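Local coordinates for protein mannosephosphate isomerase, putative (Archaeoglobus fulgidus, PDB 1ZX5) that probably catalyses the zinc-dependent interconversion of D-mannose 6-phosphate and D-fructose 6-phosphate, as a type 1 mannose-6-phosphate isomerase of the cupin clan, at residues Glu112-Glu118 with Val186-Leu192; Phe133-Ile139 with Leu208-Val213. All coordinates share one frame; numbering follows the deposited sequence.

Interaction 1: Glu112-Glu118 with Val186-Leu192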
ATOM      1  N   GLU A 112      18.885 -10.254   3.296  1.00 24.48           N
ATOM      2  CA  GLU A 112      17.972  -9.449   4.104  1.00 26.20           C
ATOM      3  C   GLU A 112      17.098 -10.350   4.983  1.00 27.47           C
ATOM      4  O   GLU A 112      16.834 -11.507   4.626  1.00 28.07           O
ATOM      5  CB  GLU A 112      17.102  -8.570   3.202  1.00 25.88           C
ATOM      6  CG  GLU A 112      17.892  -7.535   2.390  1.00 25.81           C
ATOM      7  CD  GLU A 112      18.342  -6.307   3.212  1.00 27.40           C
ATOM      8  OE1 GLU A 112      18.198  -6.284   4.465  1.00 24.95           O
ATOM      9  OE2 GLU A 112      18.831  -5.342   2.584  1.00 28.62           O
ATOM     10  N   ALA A 113      16.691  -9.846   6.141  1.00 28.60           N
ATOM     11  CA  ALA A 113      15.724 -10.555   6.979  1.00 30.01           C
ATOM     12  C   ALA A 113      14.312 -10.419   6.384  1.00 31.09           C
ATOM     13  O   ALA A 113      13.495 -11.317   6.524  1.00 31.49           O
ATOM     14  CB  ALA A 113      15.766 -10.046   8.415  1.00 29.57           C
ATOM     15  N   GLU A 114      14.027  -9.303   5.714  1.00 32.04           N
ATOM     16  CA  GLU A 114      12.741  -9.180   5.006  1.00 33.08           C
ATOM     17  C   GLU A 114      12.780  -9.767   3.589  1.00 32.73           C
ATOM     18  O   GLU A 114      13.861  -9.953   3.002  1.00 32.83           O
ATOM     19  CB  GLU A 114      12.289  -7.733   4.914  1.00 33.59           C
ATOM     20  CG  GLU A 114      12.563  -6.873   6.127  1.00 36.84           C
ATOM     21  CD  GLU A 114      11.792  -5.585   6.036  1.00 41.42           C
ATOM     22  OE1 GLU A 114      10.545  -5.664   6.035  1.00 40.59           O
ATOM     23  OE2 GLU A 114      12.427  -4.503   5.930  1.00 45.00           O
ATOM     24  N   GLY A 115      11.595 -10.041   3.045  1.00 31.94           N
ATOM     25  CA  GLY A 115      11.458 -10.519   1.673  1.00 30.66           C
ATOM     26  C   GLY A 115      11.436  -9.377   0.667  1.00 29.88           C
ATOM     27  O   GLY A 115      11.630  -8.202   1.024  1.00 29.28           O
ATOM     28  N   GLY A 116      11.202  -9.739  -0.592  1.00 29.42           N
ATOM     29  CA  GLY A 116      11.044  -8.789  -1.685  1.00 29.24           C
ATOM     30  C   GLY A 116       9.766  -7.968  -1.611  1.00 29.11           C
ATOM     31  O   GLY A 116       8.898  -8.209  -0.764  1.00 28.85           O
ATOM     32  N   VAL A 117       9.675  -6.963  -2.477  1.00 29.12           N
ATOM     33  CA  VAL A 117       8.548  -6.041  -2.463  1.00 29.09           C
ATOM     34  C   VAL A 117       8.001  -5.845  -3.868  1.00 29.61           C
ATOM     35  O   VAL A 117       8.732  -5.434  -4.777  1.00 29.92           O
ATOM     36  CB  VAL A 117       8.910  -4.638  -1.886  1.00 29.16           C
ATOM     37  CG1 VAL A 117       7.626  -3.835  -1.586  1.00 27.12           C
ATOM     38  CG2 VAL A 117       9.792  -4.739  -0.635  1.00 28.90           C
ATOM     39  N   GLU A 118       6.718  -6.152  -4.036  1.00 30.08           N
ATOM     40  CA  GLU A 118       5.927  -5.681  -5.180  1.00 30.87           C
ATOM     41  C   GLU A 118       4.811  -4.820  -4.600  1.00 30.50           C
ATOM     42  O   GLU A 118       4.362  -5.067  -3.482  1.00 30.09           O
ATOM     43  CB  GLU A 118       5.340  -6.854  -5.969  1.00 30.70           C
ATOM     44  CG  GLU A 118       4.458  -7.795  -5.108  1.00 32.70           C
ATOM     45  CD  GLU A 118       3.801  -8.951  -5.896  1.00 33.05           C
ATOM     46  OE1 GLU A 118       4.108  -9.123  -7.108  1.00 33.90           O
ATOM     47  OE2 GLU A 118       2.978  -9.689  -5.286  1.00 33.09           O
ATOM     48  N   VAL A 186      -0.435  -0.649  -1.508  1.00 27.28           N
ATOM     49  CA  VAL A 186      -0.573  -2.010  -1.026  1.00 26.90           C
ATOM     50  C   VAL A 186       0.657  -2.761  -1.519  1.00 27.17           C
ATOM     51  O   VAL A 186       0.887  -2.852  -2.731  1.00 26.94           O
ATOM     52  CB  VAL A 186      -1.873  -2.694  -1.540  1.00 27.24           C
ATOM     53  CG1 VAL A 186      -2.014  -4.098  -0.928  1.00 25.82           C
ATOM     54  CG2 VAL A 186      -3.087  -1.836  -1.223  1.00 26.21           C
ATOM     55  N   SER A 187       1.461  -3.283  -0.591  1.00 27.01           N
ATOM     56  CA  SER A 187       2.660  -4.012  -0.977  1.00 26.79           C
ATOM     57  C   SER A 187       2.772  -5.345  -0.256  1.00 26.91           C
ATOM     58  O   SER A 187       1.961  -5.656   0.612  1.00 26.74           O
ATOM     59  CB  SER A 187       3.901  -3.176  -0.709  1.00 26.70           C
ATOM     60  OG  SER A 187       4.084  -2.975   0.687  1.00 27.83           O
ATOM     61  N   SER A 188       3.778  -6.131  -0.641  1.00 26.89           N
ATOM     62  CA  SER A 188       4.271  -7.234   0.186  1.00 27.23           C
ATOM     63  C   SER A 188       4.490  -6.726   1.606  1.00 27.01           C
ATOM     64  O   SER A 188       4.680  -5.521   1.831  1.00 26.68           O
ATOM     65  CB  SER A 188       5.606  -7.758  -0.351  1.00 26.80           C
ATOM     66  OG  SER A 188       5.549  -7.946  -1.757  1.00 28.39           O
ATOM     67  N   ASN A 189       4.464  -7.647   2.561  1.00 27.27           N
ATOM     68  CA  ASN A 189       4.738  -7.300   3.940  1.00 27.82           C
ATOM     69  C   ASN A 189       6.251  -7.131   4.158  1.00 28.24           C
ATOM     70  O   ASN A 189       6.900  -7.945   4.819  1.00 28.37           O
ATOM     71  CB  ASN A 189       4.144  -8.350   4.893  1.00 27.30           C
ATOM     72  CG  ASN A 189       4.240  -7.922   6.341  1.00 28.16           C
ATOM     73  OD1 ASN A 189       4.325  -6.720   6.637  1.00 27.14           O
ATOM     74  ND2 ASN A 189       4.236  -8.893   7.253  1.00 26.93           N
ATOM     75  N   SER A 190       6.798  -6.074   3.570  1.00 28.66           N
ATOM     76  CA  SER A 190       8.226  -5.786   3.591  1.00 29.03           C
ATOM     77  C   SER A 190       8.434  -4.319   3.285  1.00 29.74           C
ATOM     78  O   SER A 190       7.719  -3.735   2.469  1.00 29.66           O
ATOM     79  CB  SER A 190       8.982  -6.631   2.561  1.00 28.91           C
ATOM     80  OG  SER A 190      10.347  -6.242   2.480  1.00 28.33           O
ATOM     81  N   THR A 191       9.431  -3.733   3.937  1.00 30.90           N
ATOM     82  CA  THR A 191       9.786  -2.326   3.730  1.00 31.87           C
ATOM     83  C   THR A 191      11.165  -2.147   3.062  1.00 31.12           C
ATOM     84  O   THR A 191      11.687  -1.033   3.034  1.00 31.98           O
ATOM     85  CB  THR A 191       9.831  -1.568   5.084  1.00 32.27           C
ATOM     86  OG1 THR A 191      10.599  -2.343   6.018  1.00 34.20           O
ATOM     87  CG2 THR A 191       8.423  -1.365   5.637  1.00 34.35           C
ATOM     88  N   LEU A 192      11.765  -3.215   2.540  1.00 29.86           N
ATOM     89  CA  LEU A 192      13.071  -3.072   1.884  1.00 28.98           C
ATOM     90  C   LEU A 192      12.984  -2.061   0.752  1.00 28.26           C
ATOM     91  O   LEU A 192      12.152  -2.192  -0.149  1.00 28.10           O
ATOM     92  CB  LEU A 192      13.598  -4.401   1.337  1.00 28.44           C
ATOM     93  CG  LEU A 192      14.048  -5.447   2.347  1.00 29.70           C
ATOM     94  CD1 LEU A 192      14.493  -6.696   1.612  1.00 28.71           C
ATOM     95  CD2 LEU A 192      15.155  -4.911   3.258  1.00 30.26           C
TER
HETATM   96  O   HOH W   1       8.768 -10.055   4.185  1.00 51.34           O
HETATM   97  O   HOH W   2       3.825  -9.788  -2.525  1.00 28.22           O
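The carboxylate of Glu114 meets Thr191 with both oxygens. OE2 turns its syn lone pair to Thr191 OG1 at 2.8 Å, whereas OE1 accepts a hydrogen bond from Thr191 N at 3.1 Å from well above the carboxylate plane, 38° out of it. With a third hydrogen bond, between OE1 and His45 NE2, three bonds grip the group and limit its rotation. The second carboxylate, that of Glu112, lies against a hydrocarbon: Leu192 CD2 packs over its flat side, 3.5 Å from CD. Glu112 reaches there because its chain bends about the CB-CG bond (chi2 -77°), and OE2 bonds onward to Tyr194 and Lys203. An alanine in place of Glu114 would probably leave the N-H and hydroxyl of Thr191 without their shared acceptor and His45 NE2 without its mate.

Farther along, the serines do the binding. Ser190 OG donates a hydrogen bond to Gly115 O at 2.8 Å, while Leu192 CD1 touches that same oxygen at 3.3 Å. Val117 CG2 touches both Ser190 OG and Leu192 O, each at 3.5 Å. Ser188 grips the other end twice: its N donates to Glu118 O, and its OG receives Glu118 N at 3.1 Å in an almost straight bond (173°). One water joins Ser188 OG to Glu118 OE2, and another spans Gly115 N and Asn189 O, just where the chain makes an inverse gamma turn centred on Asn189.

In the fold, the contact joins loop 112-118, part of the cupin-clan catalytic domain, to the end of strand 181-188, continuing that strand's antiparallel pairing with strand 119-123 into the loop after helix 104-109. Leu86 of strand 85-92 borders Ser187 and Thr191, Phe230 of strand 230-237 touches Glu118 and Val186, and His101 bonds to Leu192 O.

Interaction 2: Phe133-Ile139 with Leu208-Val213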
ATOM      1  N   PHE A 133      12.921   3.935 -15.814  1.00 29.66           N
ATOM      2  CA  PHE A 133      13.743   4.828 -16.631  1.00 30.42           C
ATOM      3  C   PHE A 133      13.055   5.080 -17.961  1.00 31.37           C
ATOM      4  O   PHE A 133      12.473   4.164 -18.553  1.00 31.34           O
ATOM      5  CB  PHE A 133      15.150   4.267 -16.849  1.00 29.36           C
ATOM      6  CG  PHE A 133      16.024   4.347 -15.636  1.00 28.97           C
ATOM      7  CD1 PHE A 133      16.354   5.581 -15.077  1.00 28.16           C
ATOM      8  CD2 PHE A 133      16.510   3.184 -15.035  1.00 27.66           C
ATOM      9  CE1 PHE A 133      17.161   5.649 -13.936  1.00 27.93           C
ATOM     10  CE2 PHE A 133      17.308   3.246 -13.895  1.00 26.52           C
ATOM     11  CZ  PHE A 133      17.635   4.478 -13.347  1.00 27.29           C
ATOM     12  N   LYS A 134      13.096   6.328 -18.419  1.00 32.79           N
ATOM     13  CA  LYS A 134      12.506   6.657 -19.715  1.00 34.51           C
ATOM     14  C   LYS A 134      13.435   6.314 -20.889  1.00 34.90           C
ATOM     15  O   LYS A 134      12.978   6.176 -22.016  1.00 35.25           O
ATOM     16  CB  LYS A 134      11.995   8.106 -19.760  1.00 35.01           C
ATOM     17  CG  LYS A 134      13.058   9.180 -19.654  1.00 37.39           C
ATOM     18  CD  LYS A 134      12.411  10.501 -19.298  1.00 41.55           C
ATOM     19  CE  LYS A 134      13.410  11.642 -19.429  1.00 44.75           C
ATOM     20  NZ  LYS A 134      12.844  12.887 -18.820  1.00 47.54           N
ATOM     21  N   GLU A 135      14.729   6.160 -20.606  1.00 35.33           N
ATOM     22  CA  GLU A 135      15.693   5.620 -21.568  1.00 36.00           C
ATOM     23  C   GLU A 135      16.646   4.674 -20.840  1.00 35.58           C
ATOM     24  O   GLU A 135      16.758   4.739 -19.618  1.00 35.34           O
ATOM     25  CB  GLU A 135      16.501   6.742 -22.250  1.00 36.29           C
ATOM     26  CG  GLU A 135      15.681   7.726 -23.125  1.00 39.41           C
ATOM     27  CD  GLU A 135      14.961   7.073 -24.328  1.00 42.62           C
ATOM     28  OE1 GLU A 135      15.517   6.128 -24.946  1.00 43.98           O
ATOM     29  OE2 GLU A 135      13.836   7.522 -24.664  1.00 43.92           O
ATOM     30  N   ASP A 136      17.323   3.800 -21.588  1.00 35.30           N
ATOM     31  CA  ASP A 136      18.421   2.986 -21.051  1.00 35.07           C
ATOM     32  C   ASP A 136      19.461   3.879 -20.371  1.00 35.06           C
ATOM     33  O   ASP A 136      19.786   4.956 -20.869  1.00 34.95           O
ATOM     34  CB  ASP A 136      19.109   2.194 -22.165  1.00 35.02           C
ATOM     35  CG  ASP A 136      18.270   1.034 -22.692  1.00 35.24           C
ATOM     36  OD1 ASP A 136      17.126   0.819 -22.237  1.00 34.26           O
ATOM     37  OD2 ASP A 136      18.774   0.321 -23.585  1.00 36.30           O
ATOM     38  N   VAL A 137      19.965   3.439 -19.224  1.00 35.11           N
ATOM     39  CA  VAL A 137      21.019   4.167 -18.513  1.00 34.98           C
ATOM     40  C   VAL A 137      22.155   3.213 -18.164  1.00 35.39           C
ATOM     41  O   VAL A 137      21.963   1.997 -18.121  1.00 35.28           O
ATOM     42  CB  VAL A 137      20.502   4.895 -17.211  1.00 35.00           C
ATOM     43  CG1 VAL A 137      19.466   5.960 -17.546  1.00 34.26           C
ATOM     44  CG2 VAL A 137      19.962   3.902 -16.184  1.00 33.83           C
ATOM     45  N   LYS A 138      23.338   3.767 -17.928  1.00 36.07           N
ATOM     46  CA  LYS A 138      24.472   2.983 -17.467  1.00 37.08           C
ATOM     47  C   LYS A 138      24.696   3.249 -15.977  1.00 37.03           C
ATOM     48  O   LYS A 138      24.720   4.399 -15.547  1.00 36.74           O
ATOM     49  CB  LYS A 138      25.731   3.330 -18.268  1.00 36.81           C
ATOM     50  CG  LYS A 138      25.618   3.103 -19.778  1.00 37.80           C
ATOM     51  CD  LYS A 138      26.972   3.325 -20.447  1.00 38.75           C
ATOM     52  CE  LYS A 138      26.839   3.682 -21.931  1.00 42.71           C
ATOM     53  NZ  LYS A 138      26.691   2.477 -22.807  1.00 44.09           N
ATOM     54  N   ILE A 139      24.852   2.181 -15.199  1.00 37.76           N
ATOM     55  CA  ILE A 139      25.144   2.297 -13.767  1.00 38.89           C
ATOM     56  C   ILE A 139      26.248   3.321 -13.475  1.00 39.16           C
ATOM     57  O   ILE A 139      26.100   4.147 -12.576  1.00 39.01           O
ATOM     58  CB  ILE A 139      25.469   0.909 -13.126  1.00 38.92           C
ATOM     59  CG1 ILE A 139      24.203   0.266 -12.557  1.00 39.49           C
ATOM     60  CG2 ILE A 139      26.503   1.033 -12.002  1.00 40.38           C
ATOM     61  CD1 ILE A 139      23.547   1.025 -11.385  1.00 38.74           C
ATOM     62  N   LEU A 208      18.743  -2.841  -9.406  1.00 28.34           N
ATOM     63  CA  LEU A 208      18.172  -1.822 -10.287  1.00 27.61           C
ATOM     64  C   LEU A 208      18.013  -2.284 -11.742  1.00 28.25           C
ATOM     65  O   LEU A 208      18.970  -2.777 -12.363  1.00 27.90           O
ATOM     66  CB  LEU A 208      18.989  -0.525 -10.228  1.00 27.17           C
ATOM     67  CG  LEU A 208      18.495   0.640 -11.095  1.00 26.09           C
ATOM     68  CD1 LEU A 208      17.104   1.119 -10.643  1.00 22.96           C
ATOM     69  CD2 LEU A 208      19.515   1.779 -11.111  1.00 25.79           C
ATOM     70  N   ASN A 209      16.796  -2.126 -12.265  1.00 28.59           N
ATOM     71  CA  ASN A 209      16.534  -2.269 -13.700  1.00 28.77           C
ATOM     72  C   ASN A 209      16.975  -0.983 -14.407  1.00 29.06           C
ATOM     73  O   ASN A 209      16.347   0.071 -14.256  1.00 29.06           O
ATOM     74  CB  ASN A 209      15.044  -2.563 -13.936  1.00 28.72           C
ATOM     75  CG  ASN A 209      14.711  -2.901 -15.399  1.00 28.71           C
ATOM     76  OD1 ASN A 209      15.521  -2.714 -16.310  1.00 29.62           O
ATOM     77  ND2 ASN A 209      13.495  -3.386 -15.618  1.00 28.26           N
ATOM     78  N   THR A 210      18.064  -1.073 -15.160  1.00 29.66           N
ATOM     79  CA  THR A 210      18.632   0.082 -15.855  1.00 30.60           C
ATOM     80  C   THR A 210      18.086   0.268 -17.276  1.00 31.26           C
ATOM     81  O   THR A 210      18.482   1.210 -17.970  1.00 31.35           O
ATOM     82  CB  THR A 210      20.172   0.003 -15.916  1.00 30.94           C
ATOM     83  OG1 THR A 210      20.567  -1.272 -16.442  1.00 30.87           O
ATOM     84  CG2 THR A 210      20.784   0.215 -14.513  1.00 30.69           C
ATOM     85  N   LYS A 211      17.174  -0.617 -17.694  1.00 31.79           N
ATOM     86  CA  LYS A 211      16.554  -0.526 -19.020  1.00 32.48           C
ATOM     87  C   LYS A 211      15.375   0.437 -19.049  1.00 32.63           C
ATOM     88  O   LYS A 211      14.702   0.656 -18.039  1.00 32.16           O
ATOM     89  CB  LYS A 211      16.062  -1.900 -19.516  1.00 32.62           C
ATOM     90  CG  LYS A 211      17.108  -2.986 -19.619  1.00 34.74           C
ATOM     91  CD  LYS A 211      18.346  -2.513 -20.369  1.00 38.45           C
ATOM     92  CE  LYS A 211      19.569  -3.332 -19.974  1.00 40.87           C
ATOM     93  NZ  LYS A 211      20.822  -2.746 -20.531  1.00 42.18           N
ATOM     94  N   LYS A 212      15.129   0.989 -20.236  1.00 33.09           N
ATOM     95  CA  LYS A 212      13.926   1.749 -20.527  1.00 33.74           C
ATOM     96  C   LYS A 212      12.687   0.930 -20.174  1.00 33.63           C
ATOM     97  O   LYS A 212      12.594  -0.258 -20.493  1.00 33.63           O
ATOM     98  CB  LYS A 212      13.898   2.136 -22.010  1.00 33.70           C
ATOM     99  CG  LYS A 212      12.703   2.984 -22.413  1.00 34.15           C
ATOM    100  CD  LYS A 212      12.721   3.306 -23.909  1.00 35.02           C
ATOM    101  CE  LYS A 212      11.451   4.073 -24.291  1.00 37.70           C
ATOM    102  NZ  LYS A 212      11.343   4.262 -25.772  1.00 39.85           N
ATOM    103  N   VAL A 213      11.751   1.568 -19.485  1.00 33.82           N
ATOM    104  CA  VAL A 213      10.479   0.941 -19.161  1.00 34.04           C
ATOM    105  C   VAL A 213       9.387   1.736 -19.864  1.00 34.56           C
ATOM    106  O   VAL A 213       9.341   2.966 -19.767  1.00 34.27           O
ATOM    107  CB  VAL A 213      10.263   0.864 -17.623  1.00 34.18           C
ATOM    108  CG1 VAL A 213       8.843   0.471 -17.277  1.00 33.19           C
ATOM    109  CG2 VAL A 213      11.239  -0.129 -17.011  1.00 33.68           C
TER
HETATM  110  O   HOH W   3      13.872   1.094 -15.224  1.00 30.49           O
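Phe133 presents the edge of its ring to Leu208 and Asn209: Leu208 CD2 lies in the ring plane, 3.8 Å from Phe133 CE2, and Asn209 O sits close to that plane, 3.2 Å from Phe133 CD2. One face is taken by Val137 of its own loop, whose CG2 stands 3.5 Å above the ring centre. Val137 can do this because chi1 of -63° swings CG2 between its backbone N and carbonyl carbon. Thr210 OG1 sits between its own backbone N and carbonyl carbon (chi1 52°), which leaves CG2 anti to the latter; Thr210 CG2 lies 3.9 Å from Ile139 CG1, the two side chains crossing at about a right angle.

The polar side is built on short, straight bonds. Asp136 OD1 accepts from Lys212 N at 2.8 Å, with the donor nearly in line with the C-O bond, while Val213 N reaches Phe133 O and Thr210 O receives Val137 N. An Asx turn, in which Asn209 OD1 accepts from Lys211 N, shapes this bend. A water joins Phe133 N to Asn209 O and Lys211 O. Lys212 stretches out fully, its CG 3.2 Å from Lys134 O, and runs alongside Glu135 in the same direction; Glu135 OE2 and Lys212 NZ remain 4.3 Å apart, short of a salt bridge.

This surface contact joins the loop leading from strand 128-131 into helix 139-146 to the loop leaving helix 201-207. Leu142 of helix 139-146 touches Phe133, Val137 and Leu208, Leu157 of strand 157-161 meets Phe133, and Trp201 and Lys205 of helix 201-207 touch Ile139.

In the fold
Interactions 1 and 2 alternate along the chain, 112-118, 133-139, 186-192, 208-213, yet do not touch: their centres are about 22 Å apart and their nearest atoms about 11 Å. Interaction 1 lies nearer the middle of the molecule, about 11 Å from the chain centre against about 25 Å for interaction 2. Helix 201-207 is a neighbour of both, through Lys203 to Glu112 and through Trp201 and Lys205 to Ile139. The bound beta-L-fructofuranose, held in a pocket of Pro95 to Gln97 and Asp150 to Lys154, is about 10 Å from the Phe133 side chain, while a 1,2-ethanediol, probably from the crystallisation liquor, lies about 4 Å from that of Ser188.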